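Local atomic coordinates of D-mannonate dehydratase (Streptococcus suis, PDB entry 3BDK), a protein that probably catalyses the dehydration of D-mannonate to 2-dehydro-3-deoxy-D-gluconate, with manganese or ferrous iron as cofactor. Residues 131-139 with 147-155; 213-224 with 250-261. One frame throughout, in Å; residues are numbered along the deposited sequence.

Contact 1. Residues 131-139 with 147-155. With DNO (D-mannose), chain C.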
loop_
_atom_site.group_PDB
_atom_site.type_symbol
_atom_site.label_atom_id
_atom_site.label_comp_id
_atom_site.label_asym_id
_atom_site.label_seq_id
_atom_site.Cartn_x
_atom_site.Cartn_y
_atom_site.Cartn_z
ATOM N N TRP A 131 25.820 6.971 -0.237
ATOM C CA TRP A 131 25.217 6.192 -1.302
ATOM C C TRP A 131 25.696 6.787 -2.618
ATOM O O TRP A 131 26.232 7.898 -2.656
ATOM C CB TRP A 131 23.685 6.222 -1.210
ATOM C CG TRP A 131 23.119 7.610 -1.159
ATOM C CD1 TRP A 131 22.869 8.348 -0.048
ATOM C CD2 TRP A 131 22.760 8.438 -2.276
ATOM N NE1 TRP A 131 22.365 9.580 -0.392
ATOM C CE2 TRP A 131 22.291 9.666 -1.752
ATOM C CE3 TRP A 131 22.787 8.262 -3.667
ATOM C CZ2 TRP A 131 21.841 10.713 -2.569
ATOM C CZ3 TRP A 131 22.342 9.318 -4.484
ATOM C CH2 TRP A 131 21.877 10.519 -3.928
ATOM N N THR A 132 25.494 6.049 -3.698
ATOM C CA THR A 132 25.879 6.503 -5.014
ATOM C C THR A 132 24.832 5.997 -5.988
ATOM O O THR A 132 24.508 4.804 -6.006
ATOM C CB THR A 132 27.252 5.934 -5.365
ATOM O OG1 THR A 132 28.219 6.435 -4.436
ATOM C CG2 THR A 132 27.679 6.292 -6.791
ATOM N N ARG A 133 24.286 6.905 -6.781
ATOM C CA ARG A 133 23.420 6.521 -7.869
ATOM C C ARG A 133 23.971 7.169 -9.124
ATOM O O ARG A 133 24.642 8.193 -9.041
ATOM C CB ARG A 133 21.980 6.971 -7.616
ATOM C CG ARG A 133 21.294 6.327 -6.403
ATOM C CD ARG A 133 21.262 4.781 -6.493
ATOM N NE ARG A 133 20.508 4.196 -5.392
ATOM C CZ ARG A 133 21.046 3.683 -4.286
ATOM N NH1 ARG A 133 22.366 3.654 -4.124
ATOM N NH2 ARG A 133 20.252 3.193 -3.337
ATOM N N SER A 134 23.708 6.560 -10.280
ATOM C CA SER A 134 24.108 7.117 -11.558
ATOM C C SER A 134 22.985 7.998 -12.095
ATOM O O SER A 134 23.204 8.845 -12.966
ATOM C CB SER A 134 24.385 5.989 -12.554
ATOM O OG SER A 134 23.312 5.857 -13.482
ATOM N N ASP A 135 21.772 7.785 -11.586
ATOM C CA ASP A 135 20.579 8.365 -12.208
ATOM C C ASP A 135 19.407 8.389 -11.242
ATOM O O ASP A 135 18.989 7.339 -10.743
ATOM C CB ASP A 135 20.225 7.570 -13.478
ATOM C CG ASP A 135 19.130 8.230 -14.316
ATOM O OD1 ASP A 135 18.546 9.257 -13.902
ATOM O OD2 ASP A 135 18.839 7.690 -15.402
ATOM N N LEU A 136 18.862 9.590 -11.037
ATOM C CA LEU A 136 17.882 9.868 -9.998
ATOM C C LEU A 136 16.470 10.046 -10.526
ATOM O O LEU A 136 15.573 10.505 -9.799
ATOM C CB LEU A 136 18.287 11.105 -9.192
ATOM C CG LEU A 136 19.726 11.213 -8.667
ATOM C CD1 LEU A 136 19.890 12.544 -7.962
ATOM C CD2 LEU A 136 20.097 10.084 -7.736
ATOM N N HIS A 137 16.276 9.664 -11.781
ATOM C CA HIS A 137 14.953 9.577 -12.399
ATOM C C HIS A 137 15.048 8.542 -13.509
ATOM O O HIS A 137 14.825 8.869 -14.684
ATOM C CB HIS A 137 14.537 10.919 -13.019
ATOM C CG HIS A 137 14.612 12.075 -12.072
ATOM N ND1 HIS A 137 13.785 12.198 -10.971
ATOM C CD2 HIS A 137 15.423 13.159 -12.056
ATOM C CE1 HIS A 137 14.086 13.307 -10.319
ATOM N NE2 HIS A 137 15.079 13.907 -10.954
ATOM N N HIS A 138 15.412 7.310 -13.162
ATOM C CA HIS A 138 15.534 6.276 -14.185
ATOM C C HIS A 138 14.153 5.714 -14.447
ATOM O O HIS A 138 13.437 5.400 -13.488
ATOM C CB HIS A 138 16.494 5.162 -13.755
ATOM C CG HIS A 138 17.155 4.462 -14.903
ATOM N ND1 HIS A 138 17.928 5.121 -15.831
ATOM C CD2 HIS A 138 17.167 3.158 -15.266
ATOM C CE1 HIS A 138 18.377 4.261 -16.725
ATOM N NE2 HIS A 138 17.938 3.058 -16.399
ATOM N N PRO A 139 13.754 5.628 -15.734
ATOM C CA PRO A 139 12.409 5.111 -16.091
ATOM C C PRO A 139 12.170 3.657 -15.705
ATOM O O PRO A 139 13.063 2.834 -15.826
ATOM C CB PRO A 139 12.333 5.280 -17.633
ATOM C CG PRO A 139 13.427 6.303 -17.969
ATOM C CD PRO A 139 14.521 6.063 -16.919
ATOM N N LEU A 147 15.455 5.562 -8.561
ATOM C CA LEU A 147 16.904 5.697 -8.501
ATOM C C LEU A 147 17.560 4.443 -9.053
ATOM O O LEU A 147 17.118 3.323 -8.793
ATOM C CB LEU A 147 17.373 5.909 -7.061
ATOM C CG LEU A 147 16.591 6.817 -6.124
ATOM C CD1 LEU A 147 17.285 6.840 -4.782
ATOM C CD2 LEU A 147 16.537 8.221 -6.679
ATOM N N ALA A 148 18.631 4.633 -9.808
ATOM C CA ALA A 148 19.334 3.512 -10.351
ATOM C C ALA A 148 20.812 3.803 -10.265
ATOM O O ALA A 148 21.241 4.953 -10.403
ATOM C CB ALA A 148 18.907 3.262 -11.787
ATOM N N PHE A 149 21.570 2.747 -9.984
ATOM C CA PHE A 149 23.008 2.721 -10.116
ATOM C C PHE A 149 23.342 1.816 -11.291
ATOM O O PHE A 149 23.207 0.597 -11.195
ATOM C CB PHE A 149 23.622 2.148 -8.841
ATOM C CG PHE A 149 25.114 2.034 -8.879
ATOM C CD1 PHE A 149 25.917 3.129 -8.558
ATOM C CD2 PHE A 149 25.726 0.838 -9.221
ATOM C CE1 PHE A 149 27.299 3.031 -8.582
ATOM C CE2 PHE A 149 27.111 0.734 -9.259
ATOM C CZ PHE A 149 27.899 1.834 -8.935
ATOM N N LEU A 150 23.773 2.401 -12.400
ATOM C CA LEU A 150 24.170 1.607 -13.555
ATOM C C LEU A 150 25.673 1.706 -13.733
ATOM O O LEU A 150 26.208 2.750 -14.132
ATOM C CB LEU A 150 23.452 2.067 -14.824
ATOM C CG LEU A 150 21.980 1.750 -15.095
ATOM C CD1 LEU A 150 21.070 2.302 -14.014
ATOM C CD2 LEU A 150 21.538 2.307 -16.473
ATOM N N LYS A 151 26.350 0.608 -13.436
ATOM C CA LYS A 151 27.801 0.565 -13.459
ATOM C C LYS A 151 28.392 1.253 -14.690
ATOM O O LYS A 151 29.103 2.253 -14.567
ATOM C CB LYS A 151 28.292 -0.871 -13.354
ATOM C CG LYS A 151 28.331 -1.394 -11.941
ATOM C CD LYS A 151 28.787 -2.826 -11.926
ATOM C CE LYS A 151 28.468 -3.487 -10.623
ATOM N NZ LYS A 151 28.860 -4.901 -10.714
ATOM N N SER A 152 28.068 0.746 -15.872
ATOM C CA SER A 152 28.751 1.185 -17.078
ATOM C C SER A 152 28.672 2.690 -17.277
ATOM O O SER A 152 29.523 3.272 -17.935
ATOM C CB SER A 152 28.247 0.431 -18.305
ATOM O OG SER A 152 28.521 -0.954 -18.164
ATOM N N ASP A 153 27.684 3.326 -16.673
ATOM C CA ASP A 153 27.515 4.752 -16.848
ATOM C C ASP A 153 28.388 5.518 -15.864
ATOM O O ASP A 153 28.686 6.701 -16.065
ATOM C CB ASP A 153 26.033 5.136 -16.715
ATOM C CG ASP A 153 25.151 4.485 -17.800
ATOM O OD1 ASP A 153 25.390 3.307 -18.187
ATOM O OD2 ASP A 153 24.204 5.156 -18.263
ATOM N N LEU A 154 28.802 4.841 -14.802
ATOM C CA LEU A 154 29.736 5.429 -13.852
ATOM C C LEU A 154 31.190 5.007 -14.084
ATOM O O LEU A 154 32.060 5.306 -13.276
ATOM C CB LEU A 154 29.284 5.164 -12.415
ATOM C CG LEU A 154 28.705 6.367 -11.644
ATOM C CD1 LEU A 154 28.161 7.496 -12.558
ATOM C CD2 LEU A 154 27.666 5.944 -10.605
ATOM N N ALA A 155 31.442 4.328 -15.199
ATOM C CA ALA A 155 32.787 3.959 -15.602
ATOM C C ALA A 155 33.631 5.189 -15.958
ATOM O O ALA A 155 34.737 5.367 -15.427
ATOM C CB ALA A 155 32.744 2.979 -16.766
HETATM C C1 DNO C . 20.515 6.326 1.244
HETATM C C2 DNO C . 19.355 6.746 2.161
HETATM C C3 DNO C . 19.395 8.233 2.634
HETATM C C4 DNO C . 20.640 8.822 3.374
HETATM C C5 DNO C . 21.404 7.945 4.411
HETATM C C6 DNO C . 22.058 8.846 5.466
HETATM O O1 DNO C . 20.482 5.248 0.647
HETATM O O2 DNO C . 19.237 5.835 3.269
HETATM O O3 DNO C . 18.270 8.463 3.476
HETATM O O4 DNO C . 21.546 9.378 2.411
HETATM O O5 DNO C . 20.568 6.997 5.093
HETATM O O6 DNO C . 23.427 9.071 5.115
#
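Ser-134 and Asp-135 both turn their backbone N-H groups to the carbonyl of Ala-148. The bond from Ser-134 N to Ala-148 O is 2.9 Å, while that from Asp-135 N to the same oxygen is weak. In return Ala-148 N donates to Asp-135 O at 2.9 Å, the N-H...O angle being 159°. Two residues facing one make this a classic beta bulge.

Side-chain polar bonds brace the first strand. Asp-135 OD1 takes the N-H of His-137, an Asx turn, and Asp-135 OD2 takes His-138 ND1 at 2.8 Å; the oxygen lies near the imidazole plane, while ND1 comes to it from above the carboxylate plane. This helps fix the rotation of the His-138 ring, one face of which receives Leu-150 CD1. The neighbouring methyl, Ala-148 CB, lies 3.6 Å from His-138 CB.

Apolar packing closes the other end: Thr-132 CG2 reaches Phe-149 CE1 at 3.7 Å and also meets Leu-154 CD2.

Arg-133 bends at chi2 (-58°), its CG and NE passing Leu-147 CB. Its NH1 donates to Thr-132 O at 3.1 Å, and NH2 forms a salt bridge to Glu-299. Next to it, Trp-131 NE1 lies 2.9 Å from O4 of the bound D-mannose. The whole is a bulged beta hairpin whose first strand is led in from the sugar pocket.

Contact 2. Residues 213-224 with 250-261. With MN (manganese (II) ion), chain D; DNO (D-mannose), chain C.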
loop_
_atom_site.group_PDB
_atom_site.type_symbol
_atom_site.label_atom_id
_atom_site.label_comp_id
_atom_site.label_asym_id
_atom_site.label_seq_id
_atom_site.Cartn_x
_atom_site.Cartn_y
_atom_site.Cartn_z
ATOM N N GLY A 213 20.580 2.996 27.283
ATOM C CA GLY A 213 19.451 2.182 26.798
ATOM C C GLY A 213 19.348 2.023 25.277
ATOM O O GLY A 213 18.692 1.087 24.781
ATOM N N VAL A 214 19.992 2.945 24.557
ATOM C CA VAL A 214 19.964 3.070 23.096
ATOM C C VAL A 214 20.668 1.920 22.366
ATOM O O VAL A 214 21.816 1.607 22.685
ATOM C CB VAL A 214 20.677 4.386 22.680
ATOM C CG1 VAL A 214 20.736 4.531 21.174
ATOM C CG2 VAL A 214 20.005 5.598 23.307
ATOM N N LYS A 215 19.997 1.309 21.384
ATOM C CA LYS A 215 20.613 0.241 20.560
ATOM C C LYS A 215 21.122 0.763 19.212
ATOM O O LYS A 215 20.394 1.461 18.483
ATOM C CB LYS A 215 19.648 -0.926 20.293
ATOM C CG LYS A 215 18.944 -1.480 21.505
ATOM C CD LYS A 215 18.178 -2.747 21.161
ATOM C CE LYS A 215 16.859 -2.805 21.937
ATOM N NZ LYS A 215 16.239 -4.167 21.919
ATOM N N MET A 216 22.365 0.426 18.884
ATOM C CA MET A 216 22.983 0.886 17.646
ATOM C C MET A 216 22.688 -0.069 16.494
ATOM O O MET A 216 22.608 -1.283 16.687
ATOM C CB MET A 216 24.494 1.042 17.826
ATOM C CG MET A 216 24.890 1.940 18.988
ATOM S SD MET A 216 24.140 3.576 18.889
ATOM C CE MET A 216 25.218 4.372 17.701
ATOM N N ALA A 217 22.529 0.486 15.297
ATOM C CA ALA A 217 22.123 -0.298 14.136
ATOM C C ALA A 217 22.732 0.259 12.854
ATOM O O ALA A 217 22.348 1.333 12.389
ATOM C CB ALA A 217 20.607 -0.343 14.031
ATOM N N ILE A 218 23.682 -0.477 12.288
ATOM C CA ILE A 218 24.546 0.059 11.243
ATOM C C ILE A 218 23.923 -0.127 9.863
ATOM O O ILE A 218 23.668 -1.252 9.433
ATOM C CB ILE A 218 25.935 -0.606 11.263
ATOM C CG1 ILE A 218 26.828 -0.007 10.174
ATOM C CG2 ILE A 218 25.808 -2.111 11.085
ATOM C CD1 ILE A 218 29.242 -0.213 10.649
ATOM N N HIS A 219 23.683 0.984 9.174
ATOM C CA HIS A 219 23.203 0.942 7.797
ATOM C C HIS A 219 24.262 0.369 6.862
ATOM O O HIS A 219 25.384 0.872 6.796
ATOM C CB HIS A 219 22.791 2.340 7.332
ATOM C CG HIS A 219 21.897 2.337 6.132
ATOM N ND1 HIS A 219 22.380 2.269 4.842
ATOM C CD2 HIS A 219 20.548 2.394 6.024
ATOM C CE1 HIS A 219 21.368 2.284 3.993
ATOM N NE2 HIS A 219 20.246 2.359 4.684
ATOM N N PRO A 220 23.898 -0.687 6.141
ATOM C CA PRO A 220 24.860 -1.423 5.313
ATOM C C PRO A 220 25.430 -0.552 4.199
ATOM O O PRO A 220 24.936 0.551 3.965
ATOM C CB PRO A 220 24.012 -2.549 4.718
ATOM C CG PRO A 220 22.633 -1.992 4.678
ATOM C CD PRO A 220 22.510 -1.111 5.889
ATOM N N ASP A 221 26.460 -1.049 3.522
ATOM C CA ASP A 221 27.138 -0.279 2.485
ATOM C C ASP A 221 26.329 -0.263 1.192
ATOM O O ASP A 221 25.863 -1.303 0.727
ATOM C CB ASP A 221 28.534 -0.847 2.224
ATOM C CG ASP A 221 29.592 -0.222 3.110
ATOM O OD1 ASP A 221 30.748 -0.697 3.084
ATOM O OD2 ASP A 221 29.270 0.744 3.833
ATOM N N ASP A 222 26.165 0.924 0.618
ATOM C CA ASP A 222 25.146 1.149 -0.400
ATOM C C ASP A 222 25.704 1.951 -1.572
ATOM O O ASP A 222 25.755 3.180 -1.524
ATOM C CB ASP A 222 23.936 1.867 0.202
ATOM C CG ASP A 222 22.944 2.320 -0.851
ATOM O OD1 ASP A 222 23.036 1.842 -2.002
ATOM O OD2 ASP A 222 22.072 3.154 -0.529
ATOM N N PRO A 223 26.118 1.248 -2.620
ATOM C CA PRO A 223 25.950 -0.207 -2.687
ATOM C C PRO A 223 27.065 -0.939 -1.948
ATOM O O PRO A 223 27.972 -0.303 -1.412
ATOM C CB PRO A 223 26.037 -0.495 -4.187
ATOM C CG PRO A 223 26.886 0.600 -4.726
ATOM C CD PRO A 223 26.558 1.815 -3.906
ATOM N N PRO A 224 26.992 -2.267 -1.922
ATOM C CA PRO A 224 27.819 -3.066 -1.013
ATOM C C PRO A 224 29.055 -3.621 -1.712
ATOM O O PRO A 224 29.420 -4.777 -1.494
ATOM C CB PRO A 224 26.884 -4.209 -0.612
ATOM C CG PRO A 224 25.960 -4.353 -1.768
ATOM C CD PRO A 224 25.753 -2.966 -2.305
ATOM N N GLU A 250 23.738 -7.389 22.317
ATOM C CA GLU A 250 22.486 -7.123 21.609
ATOM C C GLU A 250 22.300 -5.637 21.247
ATOM O O GLU A 250 21.600 -5.329 20.308
ATOM C CB GLU A 250 21.302 -7.807 22.330
ATOM C CG GLU A 250 21.096 -9.308 21.861
ATOM C CD GLU A 250 21.058 -10.427 22.969
ATOM O OE1 GLU A 250 21.883 -10.412 23.927
ATOM O OE2 GLU A 250 20.232 -11.375 22.833
ATOM N N HIS A 251 22.998 -4.741 21.942
ATOM C CA HIS A 251 23.030 -3.286 21.637
ATOM C C HIS A 251 23.934 -2.879 20.456
ATOM O O HIS A 251 23.942 -1.704 20.045
ATOM C CB HIS A 251 23.482 -2.518 22.884
ATOM C CG HIS A 251 22.406 -2.354 23.912
ATOM N ND1 HIS A 251 21.769 -3.425 24.507
ATOM C CD2 HIS A 251 21.846 -1.243 24.442
ATOM C CE1 HIS A 251 20.863 -2.978 25.355
ATOM N NE2 HIS A 251 20.893 -1.657 25.338
ATOM N N ASN A 252 24.712 -3.848 19.960
ATOM C CA ASN A 252 25.566 -3.729 18.777
ATOM C C ASN A 252 24.891 -4.478 17.649
ATOM O O ASN A 252 25.006 -5.702 17.554
ATOM C CB ASN A 252 26.937 -4.365 19.056
ATOM C CG ASN A 252 27.948 -4.137 17.942
ATOM O OD1 ASN A 252 28.100 -3.019 17.436
ATOM N ND2 ASN A 252 28.662 -5.202 17.566
ATOM N N GLY A 253 24.166 -3.744 16.811
ATOM C CA GLY A 253 23.326 -4.354 15.774
ATOM C C GLY A 253 23.404 -3.726 14.392
ATOM O O GLY A 253 24.192 -2.805 14.117
ATOM N N ILE A 254 22.580 -4.257 13.506
ATOM C CA ILE A 254 22.506 -3.775 12.137
ATOM C C ILE A 254 21.135 -3.182 11.839
ATOM O O ILE A 254 20.138 -3.436 12.540
ATOM C CB ILE A 254 22.772 -4.917 11.128
ATOM C CG1 ILE A 254 21.718 -6.019 11.279
ATOM C CG2 ILE A 254 24.191 -5.472 11.301
ATOM C CD1 ILE A 254 21.852 -7.137 10.311
ATOM N N THR A 255 21.114 -2.362 10.801
ATOM C CA THR A 255 19.910 -2.103 10.079
ATOM C C THR A 255 19.948 -3.042 8.877
ATOM O O THR A 255 20.771 -2.865 7.969
ATOM C CB THR A 255 19.870 -0.665 9.605
ATOM O OG1 THR A 255 19.854 0.203 10.740
ATOM C CG2 THR A 255 18.638 -0.429 8.781
ATOM N N MET A 256 19.076 -4.051 8.890
ATOM C CA MET A 256 18.896 -4.943 7.747
ATOM C C MET A 256 18.159 -4.230 6.602
ATOM O O MET A 256 16.938 -4.321 6.476
ATOM C CB MET A 256 18.141 -6.204 8.159
ATOM C CG MET A 256 17.794 -7.158 6.973
ATOM S SD MET A 256 19.116 -7.485 5.739
ATOM C CE MET A 256 20.205 -8.543 6.702
ATOM N N CYS A 257 18.901 -3.495 5.784
ATOM C CA CYS A 257 18.303 -2.874 4.609
ATOM C C CYS A 257 18.433 -3.905 3.508
ATOM O O CYS A 257 19.443 -3.950 2.796
ATOM C CB CYS A 257 19.014 -1.558 4.252
ATOM S SG CYS A 257 18.447 -0.791 2.730
ATOM N N VAL A 258 17.433 -4.775 3.411
ATOM C CA VAL A 258 17.416 -5.813 2.389
ATOM C C VAL A 258 17.711 -5.296 0.973
ATOM O O VAL A 258 18.273 -6.030 0.163
ATOM C CB VAL A 258 16.093 -6.647 2.385
ATOM C CG1 VAL A 258 15.967 -7.456 3.640
ATOM C CG2 VAL A 258 14.854 -5.772 2.147
ATOM N N GLY A 259 17.331 -4.050 0.686
ATOM C CA GLY A 259 17.549 -3.432 -0.609
ATOM C C GLY A 259 19.014 -3.188 -0.902
ATOM O O GLY A 259 19.492 -3.437 -2.025
ATOM N N SER A 260 19.733 -2.680 0.101
ATOM C CA SER A 260 21.156 -2.372 -0.053
ATOM C C SER A 260 21.904 -3.651 -0.276
ATOM O O SER A 260 22.679 -3.755 -1.215
ATOM C CB SER A 260 21.715 -1.645 1.171
ATOM O OG SER A 260 21.462 -0.242 1.083
ATOM N N TYR A 261 21.638 -4.639 0.571
ATOM C CA TYR A 261 22.239 -5.949 0.425
ATOM C C TYR A 261 21.872 -6.681 -0.866
ATOM O O TYR A 261 22.729 -7.352 -1.438
ATOM C CB TYR A 261 21.937 -6.829 1.628
ATOM C CG TYR A 261 22.732 -6.470 2.859
ATOM C CD1 TYR A 261 22.098 -6.231 4.079
ATOM C CD2 TYR A 261 24.119 -6.395 2.816
ATOM C CE1 TYR A 261 22.828 -5.916 5.211
ATOM C CE2 TYR A 261 24.851 -6.073 3.933
ATOM C CZ TYR A 261 24.206 -5.828 5.129
ATOM O OH TYR A 261 24.952 -5.490 6.246
HETATM MN MN MN D . 18.345 3.637 3.736
HETATM C C1 DNO C . 20.515 6.326 1.244
HETATM C C2 DNO C . 19.355 6.746 2.161
HETATM C C3 DNO C . 19.395 8.233 2.634
HETATM C C4 DNO C . 20.640 8.822 3.374
HETATM C C5 DNO C . 21.404 7.945 4.411
HETATM C C6 DNO C . 22.058 8.846 5.466
HETATM O O1 DNO C . 20.482 5.248 0.647
HETATM O O2 DNO C . 19.237 5.835 3.269
HETATM O O3 DNO C . 18.270 8.463 3.476
HETATM O O4 DNO C . 21.546 9.378 2.411
HETATM O O5 DNO C . 20.568 6.997 5.093
HETATM O O6 DNO C . 23.427 9.071 5.115
#
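Strands 215-218 and 252-257 run parallel with a 45° twist between their short axes, as neighbours in the TIM barrel joined by a beta-alpha-beta crossover through helix 237-245. The ladder alternates its donors: Met-216 N to His-251 O, Gly-253 N to Met-216 O, Ile-218 N to Gly-253 O and Thr-255 N to Ile-218 O, all between 2.9 and 3.1 Å.

At the start of the pair, Lys-215 CG lies over the centre of the His-251 ring, 4.2 Å from its centroid, while Val-214 O meets the ring edge at CD2. Farther along, Ile-218 CG2 touches Ile-254 CG2 at 3.7 Å. A chi1 of -63° sets Thr-255 OG1 beside its own backbone N, from where it makes a weak bond to Ala-217 O.

Past the strand ends, Pro-220 wedges against the first turn of helix 258-262. Its CB rests over one face of the Tyr-261 ring, 3.7 Å from the centroid, and its CG meets Cys-257 CB and Ser-260 CB. Cys-257 is the N-cap, its SG weakly accepting from Ser-260 N. Asp-222 brings OD2 2.9 Å from O1 of the sugar, and its OD1 pairs with Arg-133.

His-219 donates from ND1 to Pro-220 O, which restrains the ring; the other ring nitrogen, NE2, binds manganese at 2.5 Å, alongside His-286, Asp-330 and O2 of D-mannose.

How the contacts relate
Coming from the N terminus, the chain first meets contact 1, where a short loop folds 147-155 back on 131-139. That hairpin closes before contact 2 opens, so the two stand in series, neither nested nor crossed. Helices 176-187 and 191-210 follow before strand 215-218, and the crossover through helix 237-245 then closes contact 2 in the wall of the barrel. Their centres lie about 23 Å apart, yet the ends meet: Arg-133 NH1 forms a 2.9 Å salt bridge with Asp-222 OD1, and Trp-131 packs on Asp-222. Both contacts reach the same D-mannose, tying the small antiparallel sheet to the barrel's metal site.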